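Local coordinates for protein restriction endonuclease (Mycobacterium sp., PDB 4F0Q) that cuts DNA as a tetrameric, cytosine-methylation-dependent restriction endonuclease, probably recognising the modified base with its N-terminal part and cleaving with its C-terminal PD-(D/E)XK-type domain, at residues G218-W223 and L238-E243; A209-G214 and P242-R247; K272-A277 and T388-R393. All coordinates share one frame; numbering follows the deposited sequence.

How the interactions relate
Following the chain from the N terminus, strand 200-210 runs out into 209-214, strand 218-220 and helix 222-227 come next, and a loop then leads to helix 243-251. Interaction 1 folds that loop, 238-243, back onto 218-223; interaction 2 closes the longer loop from 209-214 to 242-247, within which interaction 1 lies, and both end on the stretch that holds P242 and E243. W223 also packs on W245, so the two form one continuous patch in the N-terminal part. Interaction 3 stands apart, its centre about 34 Å from that of interaction 2, and spans 110 residues to join helix 271-274 to strand 390-391 of the nuclease part.

Interaction 1 of 3, residues G218-W223 and L238-E243; sequences GVDFRW and LRHAPE
W223 swings its CG anti to the backbone N (chi1 -179°), which lays the indole along the loop 238-243, while R222 and H240 both carry CG anti to the carbonyl carbon and so bring their flat ends together. The R222 chain bends at chi3, and its guanidinium settles flat on the imidazole of H240, group centres 3.8 Å apart and planes 27° from parallel. H240 CE1 sits over the middle of the guanidinium, with R222 NE over the middle of the imidazole.

What fixes the arginine is D220. Its OD2 takes R222 NE at 3.3 Å in a salt bridge, met from above the carboxylate plane, and its OD1 accepts R222 N at 3.1 Å, capping the turn into the helix. R222 NH1 is tied down separately by the carbonyl of A17. D220 OD2 is also 4.4 Å from H240 ND1, but the carboxylate and the stacked guanidinium probably pull the histidine's ionisation in opposite directions, so its charge stays open.

Further along the loop, one face of W223 is paved by two CH-pi contacts. A241 CB stands 3.4 Å from the centroid of the W223 five-membered ring, almost on its normal, and P242 CD lies 3.7 Å from the centroid of the W223 six-membered ring. P242 CG then reaches V219 CG1. Nearby, a water bridges the backbones, donating to H240 O and accepting from D220 N.

The contact therefore seats the loop ahead of helix 243-251 on the junction of strand 218-220 and helix 222-227. That strand pairs antiparallel with strand 22-24, V219 and W223 also touch the long strand 175-193, and W223 meets W245 of helix 243-251 edge-to-face.

Interaction 2 of 3, residues A209-G214 and P242-R247; sequences AVVSGG and PESWIR
S244 is where the packing is tight. Its OG takes the crowded position between the backbone N and the carbonyl carbon (chi1 58°), and from there S244 OG donates to S212 O at 2.7 Å, in the plane of that carbonyl and at a C=O...donor angle of 153°. V211 leans on the hydroxyl oxygen, its CB 3.4 Å from S244 OG, so the hydroxyl is held between a carbonyl and an apolar branch point. On the next residue of the helix, W245 CE3 lies 4.0 Å from V211 CG1, the valine crossing the indole obliquely. V211 and W245 are both buried, and both also touch I183 of strand 175-193.

Toward G213 and G214 the fit loosens and water does the joining. One water donates to S212 O and accepts from S244 N at 3.1 Å; this water and the S244 hydroxyl both donate to S212 O. A second water donates to G213 O at 2.6 Å and accepts from the backbone N of E243, whose side chain is exposed and leads away. Direct contact here thins to the P242 ring, with P242 CB 4.2 Å from S212 O.

P242 is the N-cap residue but has no side-chain acceptor to offer. Instead the first N-H groups of helix 243-251 are satisfied through the two waters by carbonyls of the loop leaving strand 200-210: a water-mediated capping of a helix N terminus, within the PUA-related N-terminal part of the protein.

Interaction 3 of 3, residues K272-A277 and T388-R393; sequences KEQQPA and TGSFSR
Helix 271-274 ends beside the short strand 390-391, with Q274 CA and S390 CA 6.0 Å apart as the nearest such pair, and Q275 is the first residue to leave helical angles. Q274 extends straight beyond CG and sets its amide against the backbone of F391 with two bonds. Q274 OE1 accepts from F391 N at 2.9 Å, nearly linear at 171°, though the N-H arrives above the plane of the amide carbonyl. Q274 NE2 donates to F391 O at 3.0 Å, along a lone pair and in the plane of both groups. The amide is nearly coplanar with the phenyl ring, and Q274 OE1 lies at the ring edge, 3.4 Å from F391 CD2. The F391 side chain is about 11 Å from the bound magnesium.

Q275 is bent at chi2 instead, and its NE2 makes weak bonds to T388 O (3.4 Å) and S390 OG (3.2 Å).

S390 and S392 pair with the 363-365 side, while the Q274 amide takes F391 N-H and C=O as a neighbouring strand's peptide would. With Q269 O as a further partner of Q274 NE2, the buried amide is firmly fixed in its orientation.

Interaction 1 of 3, residues G218-W223 and L238-E243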
ATOM      1  N   GLY A 218      12.453 -16.920  25.570  1.00 14.47           N
ATOM      2  CA  GLY A 218      13.653 -16.467  26.244  1.00 17.43           C
ATOM      3  C   GLY A 218      14.880 -17.222  25.776  1.00 19.03           C
ATOM      4  O   GLY A 218      14.867 -17.837  24.709  1.00 19.99           O
ATOM      5  N   VAL A 219      15.945 -17.179  26.570  1.00 15.77           N
ATOM      6  CA  VAL A 219      17.191 -17.845  26.202  1.00 19.41           C
ATOM      7  C   VAL A 219      17.795 -18.647  27.352  1.00 20.12           C
ATOM      8  O   VAL A 219      17.474 -18.427  28.521  1.00 19.02           O
ATOM      9  CB  VAL A 219      18.253 -16.839  25.698  1.00 18.35           C
ATOM     10  CG1 VAL A 219      17.800 -16.174  24.403  1.00 16.43           C
ATOM     11  CG2 VAL A 219      18.553 -15.800  26.765  1.00 20.63           C
ATOM     12  N   ASP A 220      18.668 -19.585  26.998  1.00 19.02           N
ATOM     13  CA  ASP A 220      19.445 -20.332  27.973  1.00 18.23           C
ATOM     14  C   ASP A 220      20.787 -19.629  28.114  1.00 21.01           C
ATOM     15  O   ASP A 220      21.474 -19.392  27.122  1.00 19.39           O
ATOM     16  CB  ASP A 220      19.651 -21.772  27.499  1.00 21.18           C
ATOM     17  CG  ASP A 220      20.136 -22.696  28.605  1.00 18.32           C
ATOM     18  OD1 ASP A 220      20.772 -22.212  29.564  1.00 20.86           O
ATOM     19  OD2 ASP A 220      19.881 -23.915  28.510  1.00 16.65           O
ATOM     20  N   PHE A 221      21.162 -19.294  29.345  1.00 20.77           N
ATOM     21  CA  PHE A 221      22.396 -18.552  29.578  1.00 21.69           C
ATOM     22  C   PHE A 221      23.652 -19.399  29.400  1.00 20.05           C
ATOM     23  O   PHE A 221      24.768 -18.885  29.473  1.00 24.20           O
ATOM     24  CB  PHE A 221      22.388 -17.883  30.952  1.00 22.51           C
ATOM     25  CG  PHE A 221      22.281 -16.388  30.891  1.00 24.58           C
ATOM     26  CD1 PHE A 221      23.385 -15.615  30.569  1.00 23.47           C
ATOM     27  CD2 PHE A 221      21.077 -15.755  31.144  1.00 24.64           C
ATOM     28  CE1 PHE A 221      23.289 -14.238  30.505  1.00 29.76           C
ATOM     29  CE2 PHE A 221      20.975 -14.377  31.084  1.00 23.54           C
ATOM     30  CZ  PHE A 221      22.081 -13.619  30.762  1.00 27.22           C
ATOM     31  N   ARG A 222      23.470 -20.695  29.162  1.00 22.69           N
ATOM     32  CA  ARG A 222      24.592 -21.572  28.852  1.00 20.96           C
ATOM     33  C   ARG A 222      25.155 -21.243  27.471  1.00 21.04           C
ATOM     34  O   ARG A 222      26.287 -21.601  27.149  1.00 23.07           O
ATOM     35  CB  ARG A 222      24.175 -23.041  28.934  1.00 20.91           C
ATOM     36  CG  ARG A 222      23.825 -23.498  30.341  1.00 21.08           C
ATOM     37  CD  ARG A 222      23.649 -25.005  30.411  1.00 22.41           C
ATOM     38  NE  ARG A 222      22.532 -25.467  29.594  1.00 20.62           N
ATOM     39  CZ  ARG A 222      22.160 -26.738  29.490  1.00 20.65           C
ATOM     40  NH1 ARG A 222      22.819 -27.680  30.151  1.00 21.23           N
ATOM     41  NH2 ARG A 222      21.131 -27.069  28.723  1.00 22.13           N
ATOM     42  N   TRP A 223      24.346 -20.563  26.664  1.00 17.89           N
ATOM     43  CA  TRP A 223      24.780 -20.023  25.382  1.00 17.22           C
ATOM     44  C   TRP A 223      25.944 -19.066  25.614  1.00 19.30           C
ATOM     45  O   TRP A 223      26.993 -19.160  24.966  1.00 20.95           O
ATOM     46  CB  TRP A 223      23.612 -19.280  24.727  1.00 19.98           C
ATOM     47  CG  TRP A 223      23.899 -18.691  23.377  1.00 19.71           C
ATOM     48  CD1 TRP A 223      24.919 -19.023  22.532  1.00 21.71           C
ATOM     49  CD2 TRP A 223      23.149 -17.663  22.718  1.00 18.24           C
ATOM     50  NE1 TRP A 223      24.849 -18.263  21.387  1.00 17.79           N
ATOM     51  CE2 TRP A 223      23.772 -17.421  21.478  1.00 18.47           C
ATOM     52  CE3 TRP A 223      22.012 -16.924  23.057  1.00 16.28           C
ATOM     53  CZ2 TRP A 223      23.295 -16.474  20.576  1.00 17.02           C
ATOM     54  CZ3 TRP A 223      21.541 -15.982  22.161  1.00 14.17           C
ATOM     55  CH2 TRP A 223      22.181 -15.766  20.936  1.00 15.94           C
ATOM     56  N   LEU A 238      26.998 -22.872  19.814  1.00 21.29           N
ATOM     57  CA  LEU A 238      25.609 -22.774  19.377  1.00 17.94           C
ATOM     58  C   LEU A 238      24.734 -23.914  19.893  1.00 22.37           C
ATOM     59  O   LEU A 238      23.602 -24.082  19.443  1.00 28.09           O
ATOM     60  CB  LEU A 238      25.532 -22.729  17.849  1.00 18.78           C
ATOM     61  CG  LEU A 238      26.130 -21.513  17.139  1.00 18.65           C
ATOM     62  CD1 LEU A 238      25.999 -21.676  15.636  1.00 23.10           C
ATOM     63  CD2 LEU A 238      25.455 -20.233  17.602  1.00 16.98           C
ATOM     64  N   ARG A 239      25.253 -24.693  20.837  1.00 21.07           N
ATOM     65  CA  ARG A 239      24.519 -25.855  21.334  1.00 23.10           C
ATOM     66  C   ARG A 239      23.360 -25.486  22.261  1.00 26.45           C
ATOM     67  O   ARG A 239      22.400 -26.244  22.394  1.00 27.01           O
ATOM     68  CB  ARG A 239      25.462 -26.850  22.017  1.00 24.97           C
ATOM     69  CG  ARG A 239      26.306 -26.265  23.135  1.00 27.73           C
ATOM     70  CD  ARG A 239      27.294 -27.297  23.655  1.00 32.02           C
ATOM     71  NE  ARG A 239      28.152 -26.765  24.709  1.00 39.25           N
ATOM     72  CZ  ARG A 239      29.144 -27.443  25.276  1.00 34.70           C
ATOM     73  NH1 ARG A 239      29.407 -28.684  24.888  1.00 40.17           N
ATOM     74  NH2 ARG A 239      29.877 -26.883  26.228  1.00 27.91           N
ATOM     75  N   HIS A 240      23.448 -24.320  22.893  1.00 26.04           N
ATOM     76  CA  HIS A 240      22.384 -23.850  23.774  1.00 20.61           C
ATOM     77  C   HIS A 240      21.803 -22.530  23.279  1.00 19.91           C
ATOM     78  O   HIS A 240      21.146 -21.805  24.027  1.00 17.00           O
ATOM     79  CB  HIS A 240      22.897 -23.701  25.208  1.00 20.78           C
ATOM     80  CG  HIS A 240      23.475 -24.960  25.774  1.00 22.34           C
ATOM     81  ND1 HIS A 240      22.724 -26.098  25.977  1.00 21.44           N
ATOM     82  CD2 HIS A 240      24.731 -25.261  26.181  1.00 22.28           C
ATOM     83  CE1 HIS A 240      23.494 -27.046  26.483  1.00 24.61           C
ATOM     84  NE2 HIS A 240      24.716 -26.563  26.617  1.00 24.11           N
ATOM     85  N   ALA A 241      22.050 -22.230  22.008  1.00 17.60           N
ATOM     86  CA  ALA A 241      21.563 -21.002  21.392  1.00 16.07           C
ATOM     87  C   ALA A 241      20.179 -21.219  20.786  1.00 16.75           C
ATOM     88  O   ALA A 241      19.824 -22.345  20.440  1.00 18.78           O
ATOM     89  CB  ALA A 241      22.546 -20.532  20.326  1.00 16.20           C
ATOM     90  N   PRO A 242      19.384 -20.141  20.673  1.00 17.30           N
ATOM     91  CA  PRO A 242      18.069 -20.228  20.030  1.00 17.71           C
ATOM     92  C   PRO A 242      18.181 -20.673  18.574  1.00 18.17           C
ATOM     93  O   PRO A 242      19.182 -20.378  17.921  1.00 19.72           O
ATOM     94  CB  PRO A 242      17.557 -18.786  20.093  1.00 17.04           C
ATOM     95  CG  PRO A 242      18.265 -18.187  21.254  1.00 18.11           C
ATOM     96  CD  PRO A 242      19.626 -18.807  21.251  1.00 14.33           C
ATOM     97  N   GLU A 243      17.165 -21.374  18.081  1.00 17.55           N
ATOM     98  CA  GLU A 243      17.153 -21.841  16.698  1.00 18.56           C
ATOM     99  C   GLU A 243      17.176 -20.675  15.714  1.00 16.77           C
ATOM    100  O   GLU A 243      17.747 -20.780  14.628  1.00 21.20           O
ATOM    101  CB  GLU A 243      15.924 -22.717  16.439  1.00 15.97           C
ATOM    102  CG  GLU A 243      15.899 -24.023  17.223  1.00 26.77           C
ATOM    103  CD  GLU A 243      16.794 -25.094  16.621  1.00 32.02           C
ATOM    104  OE1 GLU A 243      17.522 -24.797  15.650  1.00 33.37           O
ATOM    105  OE2 GLU A 243      16.766 -26.239  17.120  1.00 41.93           O
TER
HETATM  106  O   HOH W   1      18.993 -20.176  24.178  1.00 17.44           O

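Interaction 2 of 3, residues A209-G214 and P242-R247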
ATOM      1  N   ALA A 209      16.734  -6.125  16.089  1.00 16.64           N
ATOM      2  CA  ALA A 209      15.720  -7.155  15.925  1.00 14.26           C
ATOM      3  C   ALA A 209      15.836  -8.207  17.022  1.00 15.34           C
ATOM      4  O   ALA A 209      16.755  -9.027  17.011  1.00 16.81           O
ATOM      5  CB  ALA A 209      15.843  -7.802  14.555  1.00 15.36           C
ATOM      6  N   VAL A 210      14.908  -8.174  17.971  1.00 13.73           N
ATOM      7  CA  VAL A 210      14.873  -9.165  19.038  1.00 15.15           C
ATOM      8  C   VAL A 210      14.431 -10.511  18.476  1.00 13.31           C
ATOM      9  O   VAL A 210      13.329 -10.637  17.947  1.00 14.47           O
ATOM     10  CB  VAL A 210      13.924  -8.744  20.173  1.00 13.26           C
ATOM     11  CG1 VAL A 210      13.877  -9.813  21.252  1.00 13.47           C
ATOM     12  CG2 VAL A 210      14.360  -7.411  20.758  1.00 17.30           C
ATOM     13  N   VAL A 211      15.296 -11.513  18.593  1.00 15.57           N
ATOM     14  CA  VAL A 211      15.040 -12.819  17.994  1.00 13.19           C
ATOM     15  C   VAL A 211      14.006 -13.640  18.760  1.00 15.21           C
ATOM     16  O   VAL A 211      13.951 -13.607  19.990  1.00 12.81           O
ATOM     17  CB  VAL A 211      16.340 -13.645  17.849  1.00 13.89           C
ATOM     18  CG1 VAL A 211      17.270 -12.996  16.841  1.00 12.89           C
ATOM     19  CG2 VAL A 211      17.030 -13.802  19.195  1.00 15.89           C
ATOM     20  N   SER A 212      13.185 -14.375  18.016  1.00 14.91           N
ATOM     21  CA  SER A 212      12.213 -15.284  18.608  1.00 14.21           C
ATOM     22  C   SER A 212      12.936 -16.399  19.354  1.00 15.77           C
ATOM     23  O   SER A 212      13.956 -16.907  18.889  1.00 16.73           O
ATOM     24  CB  SER A 212      11.307 -15.875  17.527  1.00 15.90           C
ATOM     25  OG  SER A 212      10.384 -16.796  18.082  1.00 20.38           O
ATOM     26  N   GLY A 213      12.405 -16.776  20.511  1.00 17.89           N
ATOM     27  CA  GLY A 213      13.042 -17.777  21.345  1.00 16.19           C
ATOM     28  C   GLY A 213      12.792 -19.203  20.894  1.00 16.63           C
ATOM     29  O   GLY A 213      13.546 -20.111  21.243  1.00 19.07           O
ATOM     30  N   GLY A 214      11.732 -19.406  20.119  1.00 16.19           N
ATOM     31  CA  GLY A 214      11.378 -20.732  19.648  1.00 13.10           C
ATOM     32  C   GLY A 214      10.472 -21.466  20.620  1.00 16.00           C
ATOM     33  O   GLY A 214       9.355 -21.030  20.887  1.00 19.83           O
ATOM     34  N   PRO A 242      19.384 -20.141  20.673  1.00 17.30           N
ATOM     35  CA  PRO A 242      18.069 -20.228  20.030  1.00 17.71           C
ATOM     36  C   PRO A 242      18.181 -20.673  18.574  1.00 18.17           C
ATOM     37  O   PRO A 242      19.182 -20.378  17.921  1.00 19.72           O
ATOM     38  CB  PRO A 242      17.557 -18.786  20.093  1.00 17.04           C
ATOM     39  CG  PRO A 242      18.265 -18.187  21.254  1.00 18.11           C
ATOM     40  CD  PRO A 242      19.626 -18.807  21.251  1.00 14.33           C
ATOM     41  N   GLU A 243      17.165 -21.374  18.081  1.00 17.55           N
ATOM     42  CA  GLU A 243      17.153 -21.841  16.698  1.00 18.56           C
ATOM     43  C   GLU A 243      17.176 -20.675  15.714  1.00 16.77           C
ATOM     44  O   GLU A 243      17.747 -20.780  14.628  1.00 21.20           O
ATOM     45  CB  GLU A 243      15.924 -22.717  16.439  1.00 15.97           C
ATOM     46  CG  GLU A 243      15.899 -24.023  17.223  1.00 26.77           C
ATOM     47  CD  GLU A 243      16.794 -25.094  16.621  1.00 32.02           C
ATOM     48  OE1 GLU A 243      17.522 -24.797  15.650  1.00 33.37           O
ATOM     49  OE2 GLU A 243      16.766 -26.239  17.120  1.00 41.93           O
ATOM     50  N   SER A 244      16.552 -19.567  16.103  1.00 20.07           N
ATOM     51  CA  SER A 244      16.492 -18.376  15.262  1.00 18.64           C
ATOM     52  C   SER A 244      17.879 -17.784  15.033  1.00 17.60           C
ATOM     53  O   SER A 244      18.203 -17.345  13.926  1.00 15.64           O
ATOM     54  CB  SER A 244      15.571 -17.327  15.891  1.00 20.31           C
ATOM     55  OG  SER A 244      16.013 -16.975  17.192  1.00 15.07           O
ATOM     56  N   TRP A 245      18.696 -17.780  16.082  1.00 17.54           N
ATOM     57  CA  TRP A 245      20.046 -17.241  15.988  1.00 18.69           C
ATOM     58  C   TRP A 245      20.928 -18.145  15.136  1.00 15.70           C
ATOM     59  O   TRP A 245      21.806 -17.671  14.420  1.00 17.11           O
ATOM     60  CB  TRP A 245      20.662 -17.057  17.376  1.00 12.24           C
ATOM     61  CG  TRP A 245      21.912 -16.237  17.349  1.00 13.47           C
ATOM     62  CD1 TRP A 245      23.182 -16.682  17.119  1.00 16.08           C
ATOM     63  CD2 TRP A 245      22.014 -14.823  17.549  1.00 12.72           C
ATOM     64  NE1 TRP A 245      24.068 -15.633  17.168  1.00 15.61           N
ATOM     65  CE2 TRP A 245      23.375 -14.480  17.431  1.00 16.72           C
ATOM     66  CE3 TRP A 245      21.086 -13.813  17.821  1.00 12.41           C
ATOM     67  CZ2 TRP A 245      23.831 -13.172  17.574  1.00 16.15           C
ATOM     68  CZ3 TRP A 245      21.540 -12.516  17.965  1.00 13.55           C
ATOM     69  CH2 TRP A 245      22.899 -12.205  17.837  1.00 14.47           C
ATOM     70  N   ILE A 246      20.689 -19.449  15.225  1.00 18.51           N
ATOM     71  CA  ILE A 246      21.397 -20.419  14.398  1.00 16.66           C
ATOM     72  C   ILE A 246      21.036 -20.208  12.930  1.00 13.25           C
ATOM     73  O   ILE A 246      21.908 -20.214  12.051  1.00 18.16           O
ATOM     74  CB  ILE A 246      21.058 -21.862  14.819  1.00 17.97           C
ATOM     75  CG1 ILE A 246      21.456 -22.094  16.278  1.00 19.76           C
ATOM     76  CG2 ILE A 246      21.748 -22.866  13.909  1.00 18.88           C
ATOM     77  CD1 ILE A 246      21.103 -23.470  16.800  1.00 21.53           C
ATOM     78  N   ARG A 247      19.746 -20.006  12.675  1.00 14.30           N
ATOM     79  CA  ARG A 247      19.263 -19.738  11.326  1.00 15.45           C
ATOM     80  C   ARG A 247      19.863 -18.449  10.777  1.00 14.60           C
ATOM     81  O   ARG A 247      20.206 -18.373   9.600  1.00 14.58           O
ATOM     82  CB  ARG A 247      17.735 -19.654  11.290  1.00 17.16           C
ATOM     83  CG  ARG A 247      17.192 -19.375   9.896  1.00 14.87           C
ATOM     84  CD  ARG A 247      15.732 -18.961   9.910  1.00 15.05           C
ATOM     85  NE  ARG A 247      15.338 -18.393   8.623  1.00 18.52           N
ATOM     86  CZ  ARG A 247      14.125 -17.930   8.343  1.00 19.14           C
ATOM     87  NH1 ARG A 247      13.169 -17.969   9.263  1.00 21.85           N
ATOM     88  NH2 ARG A 247      13.865 -17.431   7.143  1.00 21.73           N
TER
HETATM   89  O   HOH W   2      14.263 -19.473  18.220  1.00 16.52           O
HETATM   90  O   HOH W   3      14.879 -22.107  20.293  1.00 15.80           O

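Interaction 3 of 3, residues K272-A277 and T388-R393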
ATOM      1  N   LYS A 272      -6.381   6.346  26.767  1.00 25.19           N
ATOM      2  CA  LYS A 272      -5.249   6.715  27.610  1.00 27.13           C
ATOM      3  C   LYS A 272      -3.918   6.321  26.975  1.00 27.00           C
ATOM      4  O   LYS A 272      -2.914   7.015  27.134  1.00 28.35           O
ATOM      5  CB  LYS A 272      -5.381   6.084  29.000  1.00 26.58           C
ATOM      6  CG  LYS A 272      -4.326   6.555  29.991  1.00 31.71           C
ATOM      7  CD  LYS A 272      -4.651   6.125  31.413  1.00 33.18           C
ATOM      8  CE  LYS A 272      -4.577   4.616  31.574  1.00 42.77           C
ATOM      9  NZ  LYS A 272      -4.803   4.202  32.987  1.00 42.46           N
ATOM     10  N   GLU A 273      -3.917   5.207  26.251  1.00 23.21           N
ATOM     11  CA  GLU A 273      -2.711   4.729  25.588  1.00 23.84           C
ATOM     12  C   GLU A 273      -2.326   5.612  24.404  1.00 23.92           C
ATOM     13  O   GLU A 273      -1.147   5.878  24.176  1.00 25.95           O
ATOM     14  CB  GLU A 273      -2.888   3.280  25.133  1.00 25.43           C
ATOM     15  CG  GLU A 273      -2.923   2.278  26.274  1.00 26.95           C
ATOM     16  CD  GLU A 273      -3.311   0.887  25.815  1.00 28.93           C
ATOM     17  OE1 GLU A 273      -4.471   0.706  25.386  1.00 25.42           O
ATOM     18  OE2 GLU A 273      -2.458  -0.022  25.881  1.00 37.20           O
ATOM     19  N   GLN A 274      -3.326   6.065  23.656  1.00 26.41           N
ATOM     20  CA  GLN A 274      -3.086   6.909  22.490  1.00 25.99           C
ATOM     21  C   GLN A 274      -2.643   8.309  22.904  1.00 21.26           C
ATOM     22  O   GLN A 274      -1.983   9.015  22.142  1.00 21.48           O
ATOM     23  CB  GLN A 274      -4.341   6.991  21.622  1.00 22.53           C
ATOM     24  CG  GLN A 274      -4.877   5.642  21.183  1.00 19.24           C
ATOM     25  CD  GLN A 274      -6.150   5.762  20.371  1.00 20.74           C
ATOM     26  OE1 GLN A 274      -6.197   6.481  19.374  1.00 20.22           O
ATOM     27  NE2 GLN A 274      -7.194   5.062  20.800  1.00 24.11           N
ATOM     28  N   GLN A 275      -3.016   8.704  24.116  1.00 22.50           N
ATOM     29  CA  GLN A 275      -2.622   9.992  24.666  1.00 20.78           C
ATOM     30  C   GLN A 275      -1.310   9.850  25.428  1.00 24.90           C
ATOM     31  O   GLN A 275      -0.991   8.766  25.917  1.00 22.93           O
ATOM     32  CB  GLN A 275      -3.717  10.526  25.595  1.00 26.48           C
ATOM     33  CG  GLN A 275      -5.010  10.890  24.887  1.00 22.17           C
ATOM     34  CD  GLN A 275      -4.840  12.047  23.927  1.00 21.20           C
ATOM     35  OE1 GLN A 275      -4.636  13.186  24.344  1.00 19.99           O
ATOM     36  NE2 GLN A 275      -4.919  11.760  22.632  1.00 20.73           N
ATOM     37  N   PRO A 276      -0.537  10.943  25.527  1.00 27.59           N
ATOM     38  CA  PRO A 276       0.719  10.906  26.285  1.00 32.00           C
ATOM     39  C   PRO A 276       0.466  10.824  27.787  1.00 31.46           C
ATOM     40  O   PRO A 276      -0.688  10.824  28.216  1.00 33.29           O
ATOM     41  CB  PRO A 276       1.377  12.242  25.930  1.00 31.73           C
ATOM     42  CG  PRO A 276       0.239  13.137  25.580  1.00 25.44           C
ATOM     43  CD  PRO A 276      -0.767  12.259  24.903  1.00 23.73           C
ATOM     44  N   ALA A 277       1.535  10.755  28.575  1.00 33.45           N
ATOM     45  CA  ALA A 277       1.412  10.690  30.029  1.00 32.57           C
ATOM     46  C   ALA A 277       0.761  11.954  30.581  1.00 32.89           C
ATOM     47  O   ALA A 277       0.643  12.958  29.878  1.00 37.26           O
ATOM     48  CB  ALA A 277       2.771  10.463  30.670  1.00 46.12           C
ATOM     49  N   THR A 388      -5.554  15.362  17.387  1.00 17.68           N
ATOM     50  CA  THR A 388      -5.015  15.712  18.695  1.00 18.48           C
ATOM     51  C   THR A 388      -5.616  14.830  19.786  1.00 17.75           C
ATOM     52  O   THR A 388      -5.072  14.727  20.886  1.00 16.96           O
ATOM     53  CB  THR A 388      -5.278  17.190  19.035  1.00 20.35           C
ATOM     54  OG1 THR A 388      -6.672  17.477  18.872  1.00 19.31           O
ATOM     55  CG2 THR A 388      -4.472  18.100  18.120  1.00 17.85           C
ATOM     56  N   GLY A 389      -6.741  14.196  19.471  1.00 21.53           N
ATOM     57  CA  GLY A 389      -7.412  13.319  20.413  1.00 20.04           C
ATOM     58  C   GLY A 389      -7.090  11.858  20.168  1.00 21.06           C
ATOM     59  O   GLY A 389      -5.971  11.514  19.790  1.00 19.54           O
ATOM     60  N   SER A 390      -8.078  10.997  20.386  1.00 24.91           N
ATOM     61  CA  SER A 390      -7.899   9.563  20.197  1.00 21.00           C
ATOM     62  C   SER A 390      -8.939   9.004  19.233  1.00 19.09           C
ATOM     63  O   SER A 390      -9.884   9.695  18.856  1.00 17.83           O
ATOM     64  CB  SER A 390      -7.994   8.831  21.537  1.00 17.25           C
ATOM     65  OG  SER A 390      -7.005   9.287  22.442  1.00 24.15           O
ATOM     66  N   PHE A 391      -8.754   7.752  18.833  1.00 18.31           N
ATOM     67  CA  PHE A 391      -9.738   7.061  18.013  1.00 18.83           C
ATOM     68  C   PHE A 391     -10.558   6.127  18.893  1.00 20.10           C
ATOM     69  O   PHE A 391     -10.009   5.429  19.747  1.00 19.67           O
ATOM     70  CB  PHE A 391      -9.055   6.274  16.890  1.00 19.72           C
ATOM     71  CG  PHE A 391      -8.239   7.128  15.961  1.00 22.80           C
ATOM     72  CD1 PHE A 391      -8.837   7.792  14.903  1.00 17.61           C
ATOM     73  CD2 PHE A 391      -6.873   7.266  16.146  1.00 20.40           C
ATOM     74  CE1 PHE A 391      -8.089   8.578  14.046  1.00 13.71           C
ATOM     75  CE2 PHE A 391      -6.120   8.052  15.292  1.00 18.43           C
ATOM     76  CZ  PHE A 391      -6.730   8.708  14.242  1.00 16.87           C
ATOM     77  N   SER A 392     -11.871   6.123  18.687  1.00 19.31           N
ATOM     78  CA  SER A 392     -12.774   5.301  19.486  1.00 23.12           C
ATOM     79  C   SER A 392     -12.465   3.820  19.323  1.00 23.47           C
ATOM     80  O   SER A 392     -11.842   3.411  18.344  1.00 22.63           O
ATOM     81  CB  SER A 392     -14.229   5.580  19.109  1.00 21.65           C
ATOM     82  OG  SER A 392     -14.476   5.249  17.755  1.00 25.03           O
ATOM     83  N   ARG A 393     -12.904   3.021  20.290  1.00 25.38           N
ATOM     84  CA  ARG A 393     -12.649   1.588  20.265  1.00 24.70           C
ATOM     85  C   ARG A 393     -13.314   0.937  19.059  1.00 24.83           C
ATOM     86  O   ARG A 393     -12.729   0.071  18.407  1.00 24.31           O
ATOM     87  CB  ARG A 393     -13.139   0.929  21.554  1.00 24.88           C
ATOM     88  CG  ARG A 393     -12.714  -0.521  21.686  1.00 25.00           C
ATOM     89  CD  ARG A 393     -13.103  -1.111  23.028  1.00 23.65           C
ATOM     90  NE  ARG A 393     -12.386  -2.356  23.285  1.00 29.53           N
ATOM     91  CZ  ARG A 393     -12.780  -3.550  22.856  1.00 30.08           C
ATOM     92  NH1 ARG A 393     -13.893  -3.667  22.145  1.00 33.19           N
ATOM     93  NH2 ARG A 393     -12.060  -4.628  23.138  1.00 24.29           N
TER